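Local coordinates for angiotensin-converting enzyme (PDB 6S1Y), which probably cleaves dipeptides from the C-terminal ends of peptides, as a zinc metallopeptidase of the angiotensin-converting enzyme family from the malaria mosquito, at residues A[203-214]-A[565-573]; A[294-302]-A[532-543]. All coordinates share one frame; numbering follows the deposited sequence. Where two conformers were deposited one is given.

Both interactions join parts of the chain far apart in sequence within the same largely helical peptidase fold, but they share no element and do not touch; their centres lie about 28 Å apart, and both segments of interaction 2 fall in the chain between those of interaction 1. Interaction 1 is the more buried: one flank of helix 203-233 meets an extended loop and the start of helix 570-575 through apolar side chains, with two waters bridging the polar groups and no direct hydrogen bond. Interaction 2, partly buried, sets a helix end against a turn and a helix start by direct hydrogen bonds, an aromatic pair and, at its outer side, a glycan.

Interaction 1 (A[203-214]-A[565-573])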
loop_
_atom_site.group_PDB
_atom_site.type_symbol
_atom_site.label_atom_id
_atom_site.label_comp_id
_atom_site.label_asym_id
_atom_site.label_seq_id
_atom_site.Cartn_x
_atom_site.Cartn_y
_atom_site.Cartn_z
ATOM N N PHE A 203 16.896 -10.584 -3.225
ATOM C CA PHE A 203 15.907 -9.515 -3.257
ATOM C C PHE A 203 16.054 -8.567 -2.069
ATOM O O PHE A 203 15.872 -7.355 -2.215
ATOM C CB PHE A 203 14.487 -10.073 -3.292
ATOM C CG PHE A 203 13.478 -9.093 -3.814
ATOM C CD1 PHE A 203 13.492 -8.714 -5.153
ATOM C CD2 PHE A 203 12.537 -8.530 -2.962
ATOM C CE1 PHE A 203 12.564 -7.792 -5.645
ATOM C CE2 PHE A 203 11.592 -7.622 -3.434
ATOM C CZ PHE A 203 11.600 -7.242 -4.783
ATOM N N GLU A 204 16.368 -9.083 -0.885
ATOM C CA GLU A 204 16.582 -8.179 0.240
ATOM C C GLU A 204 17.671 -7.161 -0.090
ATOM O O GLU A 204 17.546 -5.978 0.241
ATOM C CB GLU A 204 16.933 -8.950 1.500
ATOM C CG GLU A 204 17.014 -8.040 2.692
ATOM C CD GLU A 204 16.954 -8.784 3.988
ATOM O OE1 GLU A 204 16.979 -10.035 3.938
ATOM O OE2 GLU A 204 16.869 -8.106 5.049
ATOM N N GLN A 205 18.725 -7.590 -0.791
ATOM C CA GLN A 205 19.796 -6.667 -1.139
ATOM C C GLN A 205 19.328 -5.656 -2.177
ATOM O O GLN A 205 19.695 -4.480 -2.121
ATOM C CB GLN A 205 21.009 -7.440 -1.656
ATOM C CG GLN A 205 22.232 -6.566 -1.881
ATOM C CD GLN A 205 22.731 -5.939 -0.588
ATOM O OE1 GLN A 205 23.114 -6.649 0.357
ATOM N NE2 GLN A 205 22.722 -4.600 -0.540
ATOM N N GLN A 206 18.520 -6.092 -3.135
ATOM C CA GLN A 206 18.032 -5.170 -4.150
ATOM C C GLN A 206 17.265 -4.022 -3.526
ATOM O O GLN A 206 17.329 -2.880 -4.005
ATOM C CB GLN A 206 17.154 -5.913 -5.146
ATOM C CG GLN A 206 17.904 -7.015 -5.894
ATOM C CD GLN A 206 17.047 -7.641 -6.971
ATOM O OE1 GLN A 206 16.272 -6.948 -7.652
ATOM N NE2 GLN A 206 17.156 -8.958 -7.113
ATOM N N VAL A 207 16.535 -4.302 -2.441
ATOM C CA VAL A 207 15.730 -3.272 -1.788
ATOM C C VAL A 207 16.622 -2.280 -1.053
ATOM O O VAL A 207 16.408 -1.062 -1.123
ATOM C CB VAL A 207 14.714 -3.942 -0.845
ATOM C CG1 VAL A 207 14.144 -2.911 0.094
ATOM C CG2 VAL A 207 13.606 -4.609 -1.663
ATOM N N ASP A 208 17.631 -2.787 -0.334
ATOM C CA ASP A 208 18.656 -1.917 0.239
ATOM C C ASP A 208 19.313 -1.061 -0.844
ATOM O O ASP A 208 19.574 0.128 -0.640
ATOM C CB ASP A 208 19.721 -2.748 0.960
ATOM C CG ASP A 208 19.184 -3.505 2.171
ATOM O OD1 ASP A 208 18.032 -3.271 2.625
ATOM O OD2 ASP A 208 19.938 -4.359 2.691
ATOM N N ASP A 209 19.594 -1.637 -2.008
ATOM C CA ASP A 209 20.240 -0.842 -3.049
ATOM C C ASP A 209 19.329 0.269 -3.554
ATOM O O ASP A 209 19.803 1.365 -3.872
ATOM C CB ASP A 209 20.667 -1.723 -4.217
ATOM C CG ASP A 209 21.761 -2.688 -3.848
ATOM O OD1 ASP A 209 22.359 -2.553 -2.748
ATOM O OD2 ASP A 209 22.014 -3.591 -4.672
ATOM N N VAL A 210 18.018 0.018 -3.657
ATOM C CA VAL A 210 17.127 1.083 -4.106
ATOM C C VAL A 210 17.056 2.192 -3.060
ATOM O O VAL A 210 17.068 3.384 -3.395
ATOM C CB VAL A 210 15.733 0.523 -4.443
ATOM C CG1 VAL A 210 14.768 1.651 -4.681
ATOM C CG2 VAL A 210 15.828 -0.403 -5.669
ATOM N N ILE A 211 17.001 1.823 -1.779
ATOM C CA ILE A 211 16.952 2.833 -0.719
ATOM C C ILE A 211 18.173 3.738 -0.789
ATOM O O ILE A 211 18.064 4.956 -0.611
ATOM C CB ILE A 211 16.839 2.170 0.662
ATOM C CG1 ILE A 211 15.377 1.891 0.997
ATOM C CG2 ILE A 211 17.423 3.076 1.732
ATOM C CD1 ILE A 211 14.514 3.173 1.213
ATOM N N GLU A 212 19.353 3.168 -1.062
ATOM C CA GLU A 212 20.551 3.994 -1.119
ATOM C C GLU A 212 20.555 4.908 -2.334
ATOM O O GLU A 212 21.102 6.011 -2.263
ATOM C CB GLU A 212 21.809 3.114 -1.108
ATOM C CG GLU A 212 23.122 3.917 -1.055
ATOM C CD GLU A 212 23.171 4.947 0.089
ATOM O OE1 GLU A 212 22.551 4.729 1.173
ATOM O OE2 GLU A 212 23.825 5.989 -0.122
ATOM N N GLN A 213 19.951 4.485 -3.451
ATOM C CA GLN A 213 19.887 5.363 -4.621
ATOM C C GLN A 213 18.874 6.480 -4.424
ATOM O O GLN A 213 19.059 7.583 -4.935
ATOM C CB GLN A 213 19.511 4.580 -5.875
ATOM C CG GLN A 213 20.488 3.492 -6.273
ATOM C CD GLN A 213 19.977 2.715 -7.460
ATOM O OE1 GLN A 213 20.039 3.193 -8.591
ATOM N NE2 GLN A 213 19.423 1.538 -7.212
ATOM N N ILE A 214 17.778 6.189 -3.721
ATOM C CA ILE A 214 16.756 7.178 -3.388
ATOM C C ILE A 214 17.253 8.194 -2.354
ATOM O O ILE A 214 16.884 9.374 -2.409
ATOM C CB ILE A 214 15.529 6.388 -2.894
ATOM C CG1 ILE A 214 14.882 5.672 -4.084
ATOM C CG2 ILE A 214 14.531 7.246 -2.152
ATOM C CD1 ILE A 214 14.641 6.555 -5.237
ATOM N N ARG A 565 13.539 -7.310 -17.336
ATOM C CA ARG A 565 13.243 -8.431 -16.460
ATOM C C ARG A 565 13.654 -8.166 -15.019
ATOM O O ARG A 565 13.648 -9.097 -14.208
ATOM C CB ARG A 565 13.930 -9.691 -16.992
ATOM C CG ARG A 565 13.573 -9.985 -18.453
ATOM C CD ARG A 565 14.350 -11.163 -19.013
ATOM N NE ARG A 565 14.471 -12.251 -18.048
ATOM C CZ ARG A 565 13.525 -13.166 -17.830
ATOM N NH1 ARG A 565 12.377 -13.132 -18.500
ATOM N NH2 ARG A 565 13.731 -14.112 -16.933
ATOM N N LYS A 566 13.987 -6.927 -14.664
ATOM C CA LYS A 566 14.383 -6.641 -13.290
ATOM C C LYS A 566 13.751 -5.348 -12.790
ATOM O O LYS A 566 13.464 -4.424 -13.555
ATOM C CB LYS A 566 15.915 -6.590 -13.169
ATOM C CG LYS A 566 16.538 -7.993 -13.184
ATOM C CD LYS A 566 18.055 -7.987 -13.046
ATOM C CE LYS A 566 18.586 -9.346 -12.548
ATOM N NZ LYS A 566 18.274 -9.620 -11.094
ATOM N N MET A 567 13.483 -5.330 -11.487
ATOM C CA MET A 567 13.160 -4.087 -10.799
ATOM C C MET A 567 14.368 -3.156 -10.840
ATOM O O MET A 567 15.504 -3.573 -10.573
ATOM C CB MET A 567 12.765 -4.394 -9.357
ATOM C CG MET A 567 12.663 -3.206 -8.429
ATOM S SD MET A 567 12.065 -3.718 -6.788
ATOM C CE MET A 567 13.611 -4.129 -5.950
ATOM N N SER A 568 14.120 -1.901 -11.197
ATOM C CA SER A 568 15.190 -0.925 -11.313
ATOM C C SER A 568 14.652 0.434 -10.922
ATOM O O SER A 568 13.532 0.790 -11.295
ATOM C CB SER A 568 15.759 -0.851 -12.727
ATOM O OG SER A 568 16.683 0.220 -12.818
ATOM N N ALA A 569 15.451 1.173 -10.149
ATOM C CA ALA A 569 15.117 2.539 -9.761
ATOM C C ALA A 569 15.409 3.566 -10.845
ATOM O O ALA A 569 15.215 4.764 -10.592
ATOM C CB ALA A 569 15.889 2.930 -8.500
ATOM N N ASP A 570 15.873 3.135 -12.023
ATOM C CA ASP A 570 16.183 4.063 -13.108
ATOM C C ASP A 570 14.984 4.946 -13.419
ATOM O O ASP A 570 15.098 6.178 -13.472
ATOM C CB ASP A 570 16.624 3.260 -14.346
ATOM C CG ASP A 570 16.876 4.127 -15.584
ATOM O OD1 ASP A 570 16.959 5.372 -15.467
ATOM O OD2 ASP A 570 17.006 3.535 -16.686
ATOM N N ALA A 571 13.812 4.327 -13.585
ATOM C CA ALA A 571 12.620 5.060 -14.002
ATOM C C ALA A 571 12.237 6.123 -12.982
ATOM O O ALA A 571 11.987 7.280 -13.338
ATOM C CB ALA A 571 11.451 4.095 -14.234
ATOM N N ILE A 572 12.200 5.755 -11.703
ATOM C CA ILE A 572 11.746 6.708 -10.689
ATOM C C ILE A 572 12.786 7.799 -10.447
ATOM O O ILE A 572 12.421 8.949 -10.195
ATOM C CB ILE A 572 11.375 5.982 -9.375
ATOM C CG1 ILE A 572 10.727 6.975 -8.416
ATOM C CG2 ILE A 572 12.575 5.336 -8.725
ATOM C CD1 ILE A 572 10.309 6.380 -7.074
ATOM N N LEU A 573 14.080 7.490 -10.550
ATOM C CA LEU A 573 15.083 8.555 -10.471
ATOM C C LEU A 573 14.987 9.512 -11.650
ATOM O O LEU A 573 15.198 10.719 -11.485
ATOM C CB LEU A 573 16.494 7.968 -10.401
ATOM C CG LEU A 573 16.782 7.191 -9.113
ATOM C CD1 LEU A 573 18.146 6.477 -9.178
ATOM C CD2 LEU A 573 16.720 8.132 -7.926
HETATM O O HOH W 1 16.629 -4.480 -8.432
HETATM O O HOH W 2 17.901 0.246 -9.280
#
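M567 extends from the loop ahead of helix 570-575 and places its methyl group among F203, Q206, V207 and V210 on helix 203-233, a Met-aromatic contact set in apolar packing of the mainly helical peptidase fold. With CG anti to the backbone N (chi1 168°) and a bend at chi3, the chain brings CE to 3.8 Å from F203 CE1. The two side chains cross at about a right angle, and M567 SD lies obliquely to the ring, 5.1 Å from its centroid. Helix 495-514 also packs here, V499 against F203 and V502 against M567, while Y198 stacks on the F203 ring.

One turn further along, V210 CG1 packs against A569 CB. Beyond it, Q213 runs across L573, its OE1 3.8 Å from L573 CD1, and the other branch of that leucine, CD2, meets I214 CD1 at 3.7 Å. I572 adds its CG2 to the same isoleucine methyl and also rests on F505.

S568 OG accepts from D570 N and so caps the start of the second helix. Polar groups across the seam are joined by water: one donates to both Q206 OE1 and M567 O, while Q206 NE2 is held by T202. A second accepts from A569 N at 2.8 Å and from Q213 NE2 at 2.9 Å.

Interaction 2 (A[294-302]-A[532-543]); sequences DDFFTSLNM and IYQSTAAGNQLK. With NAG (2-acetamido-2-deoxy-beta-D-glucopyranose), chain C.
The F296 ring carries Y533 CD1 over one face, 3.7 Å above its plane, and meets I532 CG1 at its edge; the two aromatic planes meet obliquely, 52° apart. At the edge of the Y533 ring and in its plane lies D295 OD2, which takes the hydrogen bond from Y533 OH at 2.7 Å through its syn lone pair, the carboxylate turned 57° from the ring. Q534 CG sits over one face of that ring, and H400 packs against both aromatics.

S299 OG links the two segments: it donates to F296 O in its own helix and accepts from Q534 N at 3.1 Å, in the type II turn 532-535. Its chi1 of 88° holds OG between the backbone N and carbonyl carbon, where both partners can be reached. A Schellman motif with N301 at its C-prime position then ends helix 286-299, and L300 O meets G539 CA at 3.2 Å in a CA-H...O contact. S535 caps the incoming helix 536-547, whose L542 lies against M302 SD.

N301 ND2 bears the N-acetylglucosamine. The sugar is gripped from the second helix: N540 ND2 donates to its O7 at 2.9 Å, and K543 NZ to its O6 at 2.7 Å. N540 OD1 also accepts a weak bond from N301 ND2. One asparagine thus serves both the glycosidic amide and the acetamido carbonyl, so the sugar is held against the protein and its orientation at the surface is probably restricted.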
loop_
_atom_site.group_PDB
_atom_site.type_symbol
_atom_site.label_atom_id
_atom_site.label_comp_id
_atom_site.label_asym_id
_atom_site.label_seq_id
_atom_site.Cartn_x
_atom_site.Cartn_y
_atom_site.Cartn_z
ATOM N N ASP A 294 -13.583 3.729 -13.593
ATOM C CA ASP A 294 -14.074 2.750 -14.562
ATOM C C ASP A 294 -13.830 3.234 -15.987
ATOM O O ASP A 294 -13.321 2.490 -16.831
ATOM C CB ASP A 294 -15.577 2.508 -14.322
ATOM C CG ASP A 294 -16.099 1.233 -14.999
ATOM O OD1 ASP A 294 -15.289 0.398 -15.451
ATOM O OD2 ASP A 294 -17.345 1.073 -15.074
ATOM N N ASP A 295 -14.158 4.502 -16.255
ATOM C CA ASP A 295 -13.971 5.067 -17.593
ATOM C C ASP A 295 -12.512 5.034 -18.029
ATOM O O ASP A 295 -12.211 4.781 -19.201
ATOM C CB ASP A 295 -14.476 6.506 -17.636
ATOM C CG ASP A 295 -14.218 7.169 -18.983
ATOM O OD1 ASP A 295 -14.901 6.799 -19.979
ATOM O OD2 ASP A 295 -13.336 8.058 -19.056
ATOM N N PHE A 296 -11.586 5.319 -17.115
ATOM C CA PHE A 296 -10.178 5.305 -17.497
ATOM C C PHE A 296 -9.777 3.906 -17.952
ATOM O O PHE A 296 -9.162 3.737 -19.011
ATOM C CB PHE A 296 -9.318 5.795 -16.333
ATOM C CG PHE A 296 -7.958 6.288 -16.747
ATOM C CD1 PHE A 296 -7.049 5.436 -17.339
ATOM C CD2 PHE A 296 -7.585 7.604 -16.525
ATOM C CE1 PHE A 296 -5.806 5.879 -17.718
ATOM C CE2 PHE A 296 -6.334 8.053 -16.900
ATOM C CZ PHE A 296 -5.446 7.189 -17.493
ATOM N N PHE A 297 -10.162 2.881 -17.187
ATOM C CA PHE A 297 -9.829 1.511 -17.571
ATOM C C PHE A 297 -10.493 1.118 -18.894
ATOM O O PHE A 297 -9.877 0.443 -19.728
ATOM C CB PHE A 297 -10.240 0.537 -16.463
ATOM C CG PHE A 297 -9.237 0.416 -15.351
ATOM C CD1 PHE A 297 -8.042 -0.271 -15.548
ATOM C CD2 PHE A 297 -9.487 0.966 -14.103
ATOM C CE1 PHE A 297 -7.098 -0.386 -14.517
ATOM C CE2 PHE A 297 -8.548 0.842 -13.065
ATOM C CZ PHE A 297 -7.359 0.166 -13.280
ATOM N N THR A 298 -11.753 1.515 -19.101
ATOM C CA THR A 298 -12.408 1.192 -20.374
ATOM C C THR A 298 -11.736 1.923 -21.536
ATOM O O THR A 298 -11.547 1.343 -22.613
ATOM C CB THR A 298 -13.905 1.512 -20.322
ATOM O OG1 THR A 298 -14.106 2.902 -20.052
ATOM C CG2 THR A 298 -14.594 0.700 -19.225
ATOM N N SER A 299 -11.323 3.180 -21.326
ATOM C CA SER A 299 -10.554 3.889 -22.340
ATOM C C SER A 299 -9.299 3.135 -22.752
ATOM O O SER A 299 -8.732 3.427 -23.812
ATOM C CB SER A 299 -10.152 5.272 -21.826
ATOM O OG SER A 299 -8.912 5.201 -21.114
ATOM N N LEU A 300 -8.822 2.198 -21.927
ATOM C CA LEU A 300 -7.638 1.414 -22.259
ATOM C C LEU A 300 -7.984 0.052 -22.861
ATOM O O LEU A 300 -7.119 -0.835 -22.907
ATOM C CB LEU A 300 -6.757 1.210 -21.022
ATOM C CG LEU A 300 -6.207 2.449 -20.307
ATOM C CD1 LEU A 300 -5.552 2.083 -18.979
ATOM C CD2 LEU A 300 -5.215 3.187 -21.186
ATOM N N ASN A 301 -9.231 -0.133 -23.313
ATOM C CA ASN A 301 -9.690 -1.430 -23.810
ATOM C C ASN A 301 -9.511 -2.520 -22.759
ATOM O O ASN A 301 -9.123 -3.647 -23.064
ATOM C CB ASN A 301 -8.979 -1.830 -25.099
ATOM C CG ASN A 301 -9.735 -2.911 -25.874
ATOM O OD1 ASN A 301 -10.950 -2.854 -25.996
ATOM N ND2 ASN A 301 -9.002 -3.902 -26.385
ATOM N N MET A 302 -9.805 -2.182 -21.514
ATOM C CA MET A 302 -9.729 -3.103 -20.391
ATOM C C MET A 302 -11.134 -3.297 -19.844
ATOM O O MET A 302 -12.056 -2.572 -20.199
ATOM C CB MET A 302 -8.751 -2.576 -19.317
ATOM C CG MET A 302 -7.289 -2.477 -19.831
ATOM S SD MET A 302 -6.010 -1.930 -18.633
ATOM C CE MET A 302 -5.838 -3.410 -17.648
ATOM N N ILE A 532 -1.743 8.442 -20.361
ATOM C CA ILE A 532 -2.043 7.289 -21.201
ATOM C C ILE A 532 -3.546 7.081 -21.354
ATOM O O ILE A 532 -3.990 6.027 -21.828
ATOM C CB ILE A 532 -1.400 6.001 -20.662
ATOM C CG1 ILE A 532 -2.076 5.553 -19.360
ATOM C CG2 ILE A 532 0.080 6.186 -20.472
ATOM C CD1 ILE A 532 -1.594 4.188 -18.901
ATOM N N TYR A 533 -4.339 8.056 -20.927
ATOM C CA TYR A 533 -5.781 8.013 -21.150
ATOM C C TYR A 533 -6.102 7.835 -22.636
ATOM O O TYR A 533 -5.632 8.605 -23.481
ATOM C CB TYR A 533 -6.403 9.312 -20.613
ATOM C CG TYR A 533 -7.916 9.401 -20.660
ATOM C CD1 TYR A 533 -8.713 8.474 -20.000
ATOM C CD2 TYR A 533 -8.551 10.440 -21.341
ATOM C CE1 TYR A 533 -10.123 8.567 -20.037
ATOM C CE2 TYR A 533 -9.946 10.549 -21.382
ATOM C CZ TYR A 533 -10.725 9.613 -20.728
ATOM O OH TYR A 533 -12.101 9.739 -20.774
ATOM N N GLN A 534 -6.915 6.813 -22.940
ATOM C CA GLN A 534 -7.407 6.485 -24.283
ATOM C C GLN A 534 -6.343 5.857 -25.162
ATOM O O GLN A 534 -6.448 5.913 -26.383
ATOM C CB GLN A 534 -7.985 7.709 -25.015
ATOM C CG GLN A 534 -9.118 8.361 -24.254
ATOM C CD GLN A 534 -9.616 9.640 -24.886
ATOM O OE1 GLN A 534 -8.834 10.506 -25.294
ATOM N NE2 GLN A 534 -10.935 9.781 -24.944
ATOM N N SER A 535 -5.310 5.259 -24.581
ATOM C CA SER A 535 -4.277 4.594 -25.370
ATOM C C SER A 535 -4.500 3.090 -25.302
ATOM O O SER A 535 -3.930 2.397 -24.460
ATOM C CB SER A 535 -2.874 4.944 -24.895
ATOM O OG SER A 535 -1.930 4.089 -25.539
ATOM N N THR A 536 -5.333 2.581 -26.222
ATOM C CA THR A 536 -5.540 1.142 -26.324
ATOM C C THR A 536 -4.232 0.407 -26.610
ATOM O O THR A 536 -4.086 -0.767 -26.247
ATOM C CB THR A 536 -6.589 0.831 -27.401
ATOM O OG1 THR A 536 -6.146 1.276 -28.687
ATOM C CG2 THR A 536 -7.909 1.517 -27.086
ATOM N N ALA A 537 -3.256 1.069 -27.239
ATOM C CA ALA A 537 -1.961 0.421 -27.443
ATOM C C ALA A 537 -1.299 0.103 -26.106
ATOM O O ALA A 537 -0.692 -0.961 -25.930
ATOM C CB ALA A 537 -1.065 1.308 -28.300
ATOM N N ALA A 538 -1.432 0.999 -25.136
ATOM C CA ALA A 538 -0.872 0.728 -23.813
ATOM C C ALA A 538 -1.727 -0.265 -23.035
ATOM O O ALA A 538 -1.189 -1.153 -22.373
ATOM C CB ALA A 538 -0.743 2.039 -23.028
ATOM N N GLY A 539 -3.054 -0.110 -23.090
ATOM C CA GLY A 539 -3.933 -1.047 -22.417
ATOM C C GLY A 539 -3.712 -2.480 -22.864
ATOM O O GLY A 539 -3.752 -3.409 -22.051
ATOM N N ASN A 540 -3.457 -2.681 -24.154
ATOM C CA ASN A 540 -3.337 -4.041 -24.660
ATOM C C ASN A 540 -2.116 -4.730 -24.072
ATOM O O ASN A 540 -2.196 -5.892 -23.656
ATOM C CB ASN A 540 -3.275 -4.039 -26.195
ATOM C CG ASN A 540 -4.598 -3.628 -26.837
ATOM O OD1 ASN A 540 -5.665 -3.793 -26.249
ATOM N ND2 ASN A 540 -4.526 -3.094 -28.055
ATOM N N GLN A 541 -0.975 -4.031 -24.016
ATOM C CA GLN A 541 0.206 -4.648 -23.418
ATOM C C GLN A 541 0.027 -4.835 -21.914
ATOM O O GLN A 541 0.504 -5.826 -21.346
ATOM C CB GLN A 541 1.449 -3.817 -23.706
ATOM C CG GLN A 541 1.953 -3.932 -25.144
ATOM C CD GLN A 541 2.408 -5.333 -25.489
ATOM O OE1 GLN A 541 3.349 -5.859 -24.888
ATOM N NE2 GLN A 541 1.733 -5.950 -26.455
ATOM N N LEU A 542 -0.683 -3.920 -21.260
ATOM C CA LEU A 542 -0.934 -4.070 -19.834
ATOM C C LEU A 542 -1.847 -5.265 -19.558
ATOM O O LEU A 542 -1.519 -6.117 -18.718
ATOM C CB LEU A 542 -1.517 -2.765 -19.288
ATOM C CG LEU A 542 -1.829 -2.695 -17.799
ATOM C CD1 LEU A 542 -0.606 -2.994 -16.952
ATOM C CD2 LEU A 542 -2.390 -1.315 -17.445
ATOM N N LYS A 543 -2.988 -5.349 -20.267
ATOM C CA LYS A 543 -3.869 -6.520 -20.200
ATOM C C LYS A 543 -3.087 -7.829 -20.244
ATOM O O LYS A 543 -3.314 -8.738 -19.441
ATOM C CB LYS A 543 -4.856 -6.540 -21.375
ATOM C CG LYS A 543 -6.015 -5.606 -21.310
ATOM C CD LYS A 543 -6.760 -5.607 -22.652
ATOM C CE LYS A 543 -7.533 -6.893 -22.897
ATOM N NZ LYS A 543 -8.099 -6.922 -24.273
HETATM C C1 NAG C . -9.554 -4.989 -27.166
HETATM C C2 NAG C . -8.930 -4.917 -28.565
HETATM C C3 NAG C . -9.405 -6.085 -29.429
HETATM C C4 NAG C . -9.186 -7.420 -28.725
HETATM C C5 NAG C . -9.812 -7.373 -27.327
HETATM C C6 NAG C . -9.518 -8.602 -26.499
HETATM C C7 NAG C . -8.322 -2.727 -29.507
HETATM C C8 NAG C . -8.831 -1.469 -30.136
HETATM N N2 NAG C . -9.246 -3.646 -29.202
HETATM O O3 NAG C . -8.668 -6.061 -30.644
HETATM O O4 NAG C . -9.760 -8.478 -29.497
HETATM O O5 NAG C . -9.285 -6.258 -26.588
HETATM O O6 NAG C . -10.096 -8.500 -25.204
HETATM O O7 NAG C . -7.127 -2.907 -29.292
#